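35 kDa hemin binding protein (Porphyromonas gingivalis, PDB 5Y1A) probably binds hemin and carries a thioredoxin domain and a beta-sandwich domain as a probable cargo of the type IX secretion system. Local coordinates at residues K35-W47 / R72-I84. Numbering follows the deposited sequence.
Sequences KKNVVLEVFTAEW and RVFQTFVHYNDGI
V38 is clamped at the start of the pairing of two parallel strands, 38-44 and 73-79, in the central sheet of the thioredoxin domain: its N donates to R72 O and its O accepts a nearly straight bond from F74 N. The chain between them is largely helical, including helix 51-63, so this is a beta-alpha-beta connection. Backbone bonds continue in register to Y80 N on T44 O. Midway, L40 O takes two donors from T76, the backbone N and, at 2.8 Å on a lone pair in the carbonyl plane, OG1; chi1 of 66° puts OG1 between the backbone N and the carbonyl carbon of T76, from where it reaches L40 O. On the face carrying L40, V42 and T44, V42 CB lies over the F77 ring, 4.0 Å from its centroid, and I58 of helix 51-63 packs on L40 and V42.

At the start of the strands R72, in the conformer described here, reaches back side-on, NE and NH2 both gripping K36 O.

At the C-terminal ends of the strands, T44 CG2 makes a CH-pi contact with the H79 ring, 3.6 Å from its centroid; in one conformer of I84, CD1 covers the opposite face. T44 also touches C51, part of a CxxC pattern at a helix start, as in thioredoxins. Beyond the strands, D82 ties the two loops together. Its OD1 caps the helix starting at G83 by accepting from I84 N. E46 N donates to the anti lone pair of OD2 at 2.8 Å, and the syn lone pair takes H79 ND1 at 2.6 Å, 3° out of the imidazole plane, which fixes the ring's rotation.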
ATOM      1  N   LYS A  35      -3.975 -10.805  18.575  0.50 15.60           N
ATOM      2  CA  LYS A  35      -2.746 -11.425  18.078  0.50 14.99           C
ATOM      3  C   LYS A  35      -1.846 -10.386  17.401  0.50 14.70           C
ATOM      4  O   LYS A  35      -2.235  -9.807  16.396  0.50 14.12           O
ATOM      5  CB  LYS A  35      -3.109 -12.518  17.073  0.50 15.44           C
ATOM      6  CG  LYS A  35      -1.924 -13.139  16.337  0.50 15.29           C
ATOM      7  CD  LYS A  35      -2.392 -14.182  15.310  0.50 15.44           C
ATOM      8  CE  LYS A  35      -2.924 -13.512  14.028  0.50 15.94           C
ATOM      9  NZ  LYS A  35      -3.381 -14.541  13.040  0.50 15.42           N
ATOM     10  N   LYS A  36      -0.642 -10.194  17.938  1.00 14.55           N
ATOM     11  CA  LYS A  36       0.287  -9.152  17.460  1.00 14.47           C
ATOM     12  C   LYS A  36       0.918  -9.455  16.095  1.00 14.57           C
ATOM     13  O   LYS A  36       1.479 -10.533  15.874  1.00 13.93           O
ATOM     14  CB  LYS A  36       1.374  -8.913  18.536  1.00 15.05           C
ATOM     15  CG  LYS A  36       2.472  -7.907  18.213  1.00 17.04           C
ATOM     16  CD  LYS A  36       1.966  -6.484  18.317  1.00 16.98           C
ATOM     17  CE  LYS A  36       3.063  -5.409  18.132  1.00 18.29           C
ATOM     18  NZ  LYS A  36       3.772  -5.046  19.390  1.00 23.42           N
ATOM     19  N   ASN A  37       0.811  -8.477  15.195  1.00 13.11           N
ATOM     20  CA  ASN A  37       1.604  -8.439  13.958  1.00 12.00           C
ATOM     21  C   ASN A  37       2.582  -7.284  14.081  1.00 11.59           C
ATOM     22  O   ASN A  37       2.265  -6.290  14.718  1.00 12.63           O
ATOM     23  CB  ASN A  37       0.718  -8.205  12.737  1.00 12.10           C
ATOM     24  CG  ASN A  37      -0.290  -9.324  12.539  1.00 12.98           C
ATOM     25  OD1 ASN A  37       0.043 -10.490  12.723  1.00 15.58           O
ATOM     26  ND2 ASN A  37      -1.515  -8.978  12.191  1.00 12.86           N
ATOM     27  N   VAL A  38       3.744  -7.434  13.454  1.00 11.56           N
ATOM     28  CA  VAL A  38       4.834  -6.481  13.569  1.00 10.78           C
ATOM     29  C   VAL A  38       4.970  -5.746  12.250  1.00 10.83           C
ATOM     30  O   VAL A  38       4.974  -6.368  11.202  1.00 12.36           O
ATOM     31  CB  VAL A  38       6.154  -7.194  13.936  1.00 10.20           C
ATOM     32  CG1 VAL A  38       7.386  -6.266  13.619  1.00 10.34           C
ATOM     33  CG2 VAL A  38       6.171  -7.537  15.408  1.00 10.12           C
ATOM     34  N   VAL A  39       5.061  -4.419  12.321  1.00 10.60           N
ATOM     35  CA  VAL A  39       5.368  -3.572  11.163  1.00 10.48           C
ATOM     36  C   VAL A  39       6.828  -3.131  11.229  1.00  9.69           C
ATOM     37  O   VAL A  39       7.311  -2.721  12.281  1.00 11.01           O
ATOM     38  CB  VAL A  39       4.428  -2.313  11.154  1.00 10.25           C
ATOM     39  CG1 VAL A  39       4.848  -1.297  10.080  1.00 11.44           C
ATOM     40  CG2 VAL A  39       2.974  -2.741  10.971  1.00  9.94           C
ATOM     41  N   LEU A  40       7.535  -3.243  10.108  1.00  9.13           N
ATOM     42  CA  LEU A  40       8.887  -2.692   9.989  1.00  9.62           C
ATOM     43  C   LEU A  40       8.789  -1.545   9.006  1.00 10.04           C
ATOM     44  O   LEU A  40       8.137  -1.694   7.969  1.00 11.20           O
ATOM     45  CB  LEU A  40       9.869  -3.754   9.469  1.00 10.85           C
ATOM     46  CG  LEU A  40       9.922  -5.088  10.244  1.00 11.30           C
ATOM     47  CD1 LEU A  40      11.022  -5.986   9.659  1.00 11.76           C
ATOM     48  CD2 LEU A  40      10.165  -4.826  11.736  1.00 12.51           C
ATOM     49  N   GLU A  41       9.357  -0.386   9.361  1.00  9.10           N
ATOM     50  CA  GLU A  41       9.523   0.728   8.404  1.00  8.32           C
ATOM     51  C   GLU A  41      11.006   0.867   8.133  1.00  9.04           C
ATOM     52  O   GLU A  41      11.781   1.139   9.044  1.00  8.32           O
ATOM     53  CB  GLU A  41       8.871   2.029   8.946  1.00  7.90           C
ATOM     54  CG  GLU A  41       7.336   1.871   8.981  1.00  8.06           C
ATOM     55  CD  GLU A  41       6.644   2.977   9.748  1.00 10.54           C
ATOM     56  OE1 GLU A  41       6.959   3.111  10.942  1.00 11.02           O
ATOM     57  OE2 GLU A  41       5.805   3.703   9.153  1.00 10.87           O
ATOM     58  N   VAL A  42      11.395   0.613   6.878  1.00  8.10           N
ATOM     59  CA  VAL A  42      12.787   0.657   6.464  1.00  8.57           C
ATOM     60  C   VAL A  42      13.063   1.895   5.621  1.00  8.78           C
ATOM     61  O   VAL A  42      12.318   2.214   4.682  1.00  9.95           O
ATOM     62  CB  VAL A  42      13.154  -0.566   5.612  1.00  8.48           C
ATOM     63  CG1 VAL A  42      14.705  -0.571   5.314  1.00  7.79           C
ATOM     64  CG2 VAL A  42      12.645  -1.835   6.310  1.00  9.06           C
ATOM     65  N   PHE A  43      14.167   2.568   5.939  1.00  9.06           N
ATOM     66  CA  PHE A  43      14.503   3.855   5.306  1.00  9.06           C
ATOM     67  C   PHE A  43      15.633   3.665   4.309  1.00  9.29           C
ATOM     68  O   PHE A  43      16.704   3.175   4.650  1.00  9.57           O
ATOM     69  CB  PHE A  43      14.822   4.870   6.414  1.00  9.00           C
ATOM     70  CG  PHE A  43      13.778   4.863   7.482  1.00  9.65           C
ATOM     71  CD1 PHE A  43      12.447   5.170   7.173  1.00  8.69           C
ATOM     72  CD2 PHE A  43      14.093   4.477   8.790  1.00  8.02           C
ATOM     73  CE1 PHE A  43      11.446   5.063   8.169  1.00  9.99           C
ATOM     74  CE2 PHE A  43      13.094   4.388   9.785  1.00 11.26           C
ATOM     75  CZ  PHE A  43      11.788   4.698   9.473  1.00 10.03           C
ATOM     76  N   THR A  44      15.365   4.040   3.058  1.00  9.96           N
ATOM     77  CA  THR A  44      16.191   3.592   1.946  1.00  9.26           C
ATOM     78  C   THR A  44      16.191   4.605   0.791  1.00  9.73           C
ATOM     79  O   THR A  44      15.342   5.510   0.733  1.00  9.31           O
ATOM     80  CB  THR A  44      15.689   2.190   1.467  1.00 10.20           C
ATOM     81  OG1 THR A  44      16.635   1.598   0.565  1.00 10.43           O
ATOM     82  CG2 THR A  44      14.314   2.290   0.778  1.00  9.92           C
ATOM     83  N   ALA A  45      17.137   4.450  -0.130  1.00 10.01           N
ATOM     84  CA  ALA A  45      17.146   5.241  -1.366  1.00 10.20           C
ATOM     85  C   ALA A  45      17.820   4.526  -2.513  1.00 10.52           C
ATOM     86  O   ALA A  45      18.715   3.708  -2.300  1.00 11.01           O
ATOM     87  CB  ALA A  45      17.796   6.595  -1.137  1.00 10.82           C
ATOM     88  N   GLU A  46      17.422   4.882  -3.730  1.00 10.49           N
ATOM     89  CA  GLU A  46      17.961   4.236  -4.935  1.00 11.45           C
ATOM     90  C   GLU A  46      19.442   4.548  -5.168  1.00 11.23           C
ATOM     91  O   GLU A  46      20.168   3.753  -5.783  1.00 12.06           O
ATOM     92  CB  GLU A  46      17.101   4.597  -6.140  1.00 11.47           C
ATOM     93  CG  GLU A  46      15.762   3.826  -6.103  1.00 11.65           C
ATOM     94  CD  GLU A  46      14.853   4.112  -7.290  1.00 12.17           C
ATOM     95  OE1 GLU A  46      15.137   5.081  -8.025  1.00 12.50           O
ATOM     96  OE2 GLU A  46      13.841   3.379  -7.460  1.00 11.67           O
ATOM     97  N   TRP A  47      19.890   5.686  -4.636  1.00 11.21           N
ATOM     98  CA  TRP A  47      21.309   6.080  -4.732  1.00 11.70           C
ATOM     99  C   TRP A  47      22.187   5.430  -3.656  1.00 12.20           C
ATOM    100  O   TRP A  47      23.425   5.534  -3.701  1.00 12.55           O
ATOM    101  CB  TRP A  47      21.455   7.618  -4.702  1.00 11.76           C
ATOM    102  CG  TRP A  47      20.745   8.278  -3.527  1.00 12.20           C
ATOM    103  CD1 TRP A  47      19.582   8.996  -3.574  1.00 12.77           C
ATOM    104  CD2 TRP A  47      21.147   8.260  -2.139  1.00 14.20           C
ATOM    105  NE1 TRP A  47      19.241   9.426  -2.306  1.00 13.07           N
ATOM    106  CE2 TRP A  47      20.185   8.998  -1.414  1.00 13.41           C
ATOM    107  CE3 TRP A  47      22.237   7.700  -1.442  1.00 12.61           C
ATOM    108  CZ2 TRP A  47      20.249   9.159  -0.012  1.00 12.17           C
ATOM    109  CZ3 TRP A  47      22.318   7.880  -0.068  1.00 13.19           C
ATOM    110  CH2 TRP A  47      21.322   8.603   0.637  1.00 12.89           C
ATOM    111  N   ARG A  72       3.409 -12.873  10.146  0.50 18.24           N
ATOM    112  CA  ARG A  72       2.992 -11.793  11.040  0.50 16.39           C
ATOM    113  C   ARG A  72       3.965 -10.598  11.045  0.50 15.66           C
ATOM    114  O   ARG A  72       3.868  -9.710  11.904  0.50 15.58           O
ATOM    115  CB  ARG A  72       2.786 -12.344  12.460  0.50 16.09           C
ATOM    116  CG  ARG A  72       1.590 -13.290  12.571  0.50 16.00           C
ATOM    117  CD  ARG A  72       1.545 -14.073  13.893  0.50 15.35           C
ATOM    118  NE  ARG A  72       1.512 -13.222  15.086  0.50 12.75           N
ATOM    119  CZ  ARG A  72       1.558 -13.686  16.338  0.50 11.85           C
ATOM    120  NH1 ARG A  72       1.624 -15.005  16.561  0.50 11.74           N
ATOM    121  NH2 ARG A  72       1.549 -12.846  17.364  0.50  9.83           N
ATOM    122  N   VAL A  73       4.892 -10.580  10.087  1.00 14.92           N
ATOM    123  CA  VAL A  73       5.809  -9.427   9.922  1.00 13.21           C
ATOM    124  C   VAL A  73       5.496  -8.725   8.601  1.00 12.46           C
ATOM    125  O   VAL A  73       5.576  -9.331   7.530  1.00 11.85           O
ATOM    126  CB  VAL A  73       7.314  -9.829   9.962  1.00 13.40           C
ATOM    127  CG1 VAL A  73       8.201  -8.592   9.799  1.00 13.62           C
ATOM    128  CG2 VAL A  73       7.625 -10.540  11.268  1.00 12.61           C
ATOM    129  N   PHE A  74       5.141  -7.446   8.680  1.00 11.94           N
ATOM    130  CA  PHE A  74       4.754  -6.687   7.487  1.00 11.45           C
ATOM    131  C   PHE A  74       5.820  -5.626   7.246  1.00 12.49           C
ATOM    132  O   PHE A  74       5.846  -4.626   7.959  1.00 12.83           O
ATOM    133  CB  PHE A  74       3.392  -6.003   7.684  1.00 11.24           C
ATOM    134  CG  PHE A  74       2.278  -6.944   8.086  1.00 12.86           C
ATOM    135  CD1 PHE A  74       2.174  -8.229   7.528  1.00 12.08           C
ATOM    136  CD2 PHE A  74       1.322  -6.543   9.017  1.00 12.12           C
ATOM    137  CE1 PHE A  74       1.135  -9.094   7.935  1.00 12.89           C
ATOM    138  CE2 PHE A  74       0.278  -7.389   9.400  1.00 14.25           C
ATOM    139  CZ  PHE A  74       0.182  -8.661   8.840  1.00 12.84           C
ATOM    140  N   GLN A  75       6.689  -5.848   6.259  1.00 12.41           N
ATOM    141  CA  GLN A  75       7.736  -4.883   5.925  1.00 12.95           C
ATOM    142  C   GLN A  75       7.208  -3.727   5.082  1.00 11.91           C
ATOM    143  O   GLN A  75       6.271  -3.878   4.287  1.00 12.33           O
ATOM    144  CB  GLN A  75       8.858  -5.541   5.112  1.00 13.29           C
ATOM    145  CG  GLN A  75       9.533  -6.744   5.713  1.00 14.90           C
ATOM    146  CD  GLN A  75      10.501  -7.358   4.696  1.00 14.48           C
ATOM    147  OE1 GLN A  75      11.537  -6.776   4.397  1.00 15.87           O
ATOM    148  NE2 GLN A  75      10.145  -8.517   4.152  1.00 15.94           N
ATOM    149  N   THR A  76       7.800  -2.552   5.282  1.00 11.23           N
ATOM    150  CA  THR A  76       7.559  -1.413   4.400  1.00 10.97           C
ATOM    151  C   THR A  76       8.886  -0.692   4.160  1.00 10.66           C
ATOM    152  O   THR A  76       9.714  -0.632   5.069  1.00 12.37           O
ATOM    153  CB  THR A  76       6.558  -0.412   4.990  1.00 10.94           C
ATOM    154  OG1 THR A  76       7.124   0.197   6.153  1.00 12.46           O
ATOM    155  CG2 THR A  76       5.249  -1.075   5.363  1.00 10.84           C
ATOM    156  N   PHE A  77       9.103  -0.217   2.929  1.00  9.27           N
ATOM    157  CA  PHE A  77      10.314   0.529   2.576  1.00  8.83           C
ATOM    158  C   PHE A  77       9.877   1.926   2.188  1.00  8.56           C
ATOM    159  O   PHE A  77       9.027   2.088   1.305  1.00  9.02           O
ATOM    160  CB  PHE A  77      11.075  -0.138   1.429  1.00  9.45           C
ATOM    161  CG  PHE A  77      11.768  -1.411   1.842  1.00 10.16           C
ATOM    162  CD1 PHE A  77      13.154  -1.428   2.053  1.00 10.33           C
ATOM    163  CD2 PHE A  77      11.030  -2.587   2.047  1.00  9.70           C
ATOM    164  CE1 PHE A  77      13.810  -2.602   2.492  1.00  8.78           C
ATOM    165  CE2 PHE A  77      11.669  -3.770   2.460  1.00 10.54           C
ATOM    166  CZ  PHE A  77      13.061  -3.786   2.688  1.00 11.52           C
ATOM    167  N   VAL A  78      10.481   2.924   2.838  1.00  8.01           N
ATOM    168  CA  VAL A  78      10.114   4.330   2.670  1.00  7.61           C
ATOM    169  C   VAL A  78      11.309   5.015   2.027  1.00  8.64           C
ATOM    170  O   VAL A  78      12.406   5.022   2.594  1.00  8.33           O
ATOM    171  CB  VAL A  78       9.836   5.001   4.035  1.00  6.48           C
ATOM    172  CG1 VAL A  78       9.536   6.486   3.838  1.00  7.72           C
ATOM    173  CG2 VAL A  78       8.656   4.313   4.776  1.00  6.85           C
ATOM    174  N   HIS A  79      11.102   5.553   0.831  1.00  9.02           N
ATOM    175  CA  HIS A  79      12.191   6.157   0.064  1.00  9.57           C
ATOM    176  C   HIS A  79      12.341   7.641   0.341  1.00  9.83           C
ATOM    177  O   HIS A  79      11.349   8.317   0.581  1.00 10.19           O
ATOM    178  CB  HIS A  79      11.939   5.933  -1.418  1.00  9.77           C
ATOM    179  CG  HIS A  79      12.362   4.577  -1.892  1.00 10.00           C
ATOM    180  ND1 HIS A  79      13.487   4.377  -2.655  1.00  9.70           N
ATOM    181  CD2 HIS A  79      11.843   3.347  -1.654  1.00 11.22           C
ATOM    182  CE1 HIS A  79      13.634   3.086  -2.891  1.00 10.27           C
ATOM    183  NE2 HIS A  79      12.656   2.437  -2.288  1.00  8.64           N
ATOM    184  N   TYR A  80      13.579   8.144   0.290  1.00  9.81           N
ATOM    185  CA  TYR A  80      13.794   9.581   0.404  1.00 11.01           C
ATOM    186  C   TYR A  80      14.879  10.115  -0.514  1.00 11.01           C
ATOM    187  O   TYR A  80      15.911   9.458  -0.741  1.00 11.01           O
ATOM    188  CB  TYR A  80      14.077   9.986   1.853  1.00 11.54           C
ATOM    189  CG  TYR A  80      13.917  11.475   2.092  1.00 11.57           C
ATOM    190  CD1 TYR A  80      12.665  12.068   1.954  1.00 12.58           C
ATOM    191  CD2 TYR A  80      14.994  12.276   2.485  1.00 13.68           C
ATOM    192  CE1 TYR A  80      12.463  13.407   2.170  1.00 16.75           C
ATOM    193  CE2 TYR A  80      14.798  13.680   2.711  1.00 13.47           C
ATOM    194  CZ  TYR A  80      13.510  14.205   2.550  1.00 15.23           C
ATOM    195  OH  TYR A  80      13.183  15.531   2.745  1.00 18.01           O
ATOM    196  N   ASN A  81      14.663  11.336  -1.019  1.00 10.21           N
ATOM    197  CA  ASN A  81      15.667  11.992  -1.889  1.00 10.86           C
ATOM    198  C   ASN A  81      16.064  11.144  -3.097  1.00 10.22           C
ATOM    199  O   ASN A  81      17.250  10.999  -3.418  1.00 10.86           O
ATOM    200  CB  ASN A  81      16.903  12.457  -1.109  1.00 10.13           C
ATOM    201  CG  ASN A  81      16.648  13.732  -0.314  1.00 10.49           C
ATOM    202  OD1 ASN A  81      15.595  14.342  -0.453  1.00 11.22           O
ATOM    203  ND2 ASN A  81      17.599  14.114   0.540  1.00 10.58           N
ATOM    204  N   ASP A  82      15.065  10.576  -3.762  1.00 10.19           N
ATOM    205  CA  ASP A  82      15.343   9.759  -4.933  1.00 10.17           C
ATOM    206  C   ASP A  82      14.200   9.813  -5.933  1.00 10.99           C
ATOM    207  O   ASP A  82      13.286  10.602  -5.760  1.00 10.02           O
ATOM    208  CB  ASP A  82      15.780   8.317  -4.550  1.00 10.43           C
ATOM    209  CG  ASP A  82      14.634   7.420  -4.041  1.00 10.80           C
ATOM    210  OD1 ASP A  82      13.452   7.839  -4.065  1.00 10.73           O
ATOM    211  OD2 ASP A  82      14.955   6.281  -3.630  1.00 10.97           O
ATOM    212  N   GLY A  83      14.256   8.973  -6.965  1.00 10.53           N
ATOM    213  CA  GLY A  83      13.208   8.954  -7.978  1.00 10.38           C
ATOM    214  C   GLY A  83      11.812   8.600  -7.468  1.00 10.60           C
ATOM    215  O   GLY A  83      10.793   9.016  -8.068  1.00 10.68           O
ATOM    216  N   ILE A  84      11.754   7.828  -6.386  0.50  9.25           N
ATOM    217  CA  ILE A  84      10.479   7.388  -5.841  0.50  8.88           C
ATOM    218  C   ILE A  84       9.823   8.508  -5.034  0.50  8.92           C
ATOM    219  O   ILE A  84       8.625   8.749  -5.176  0.50  9.13           O
ATOM    220  CB  ILE A  84      10.614   6.067  -5.029  0.50  8.77           C
ATOM    221  CG1 ILE A  84      10.947   4.896  -5.982  0.50  8.26           C
ATOM    222  CG2 ILE A  84       9.344   5.783  -4.226  0.50  7.87           C
ATOM    223  CD1 ILE A  84      11.060   3.561  -5.319  0.50  6.98           C
TER
HETATM  224  O   HOH W   1      16.306   7.366  -8.056  1.00 15.95           O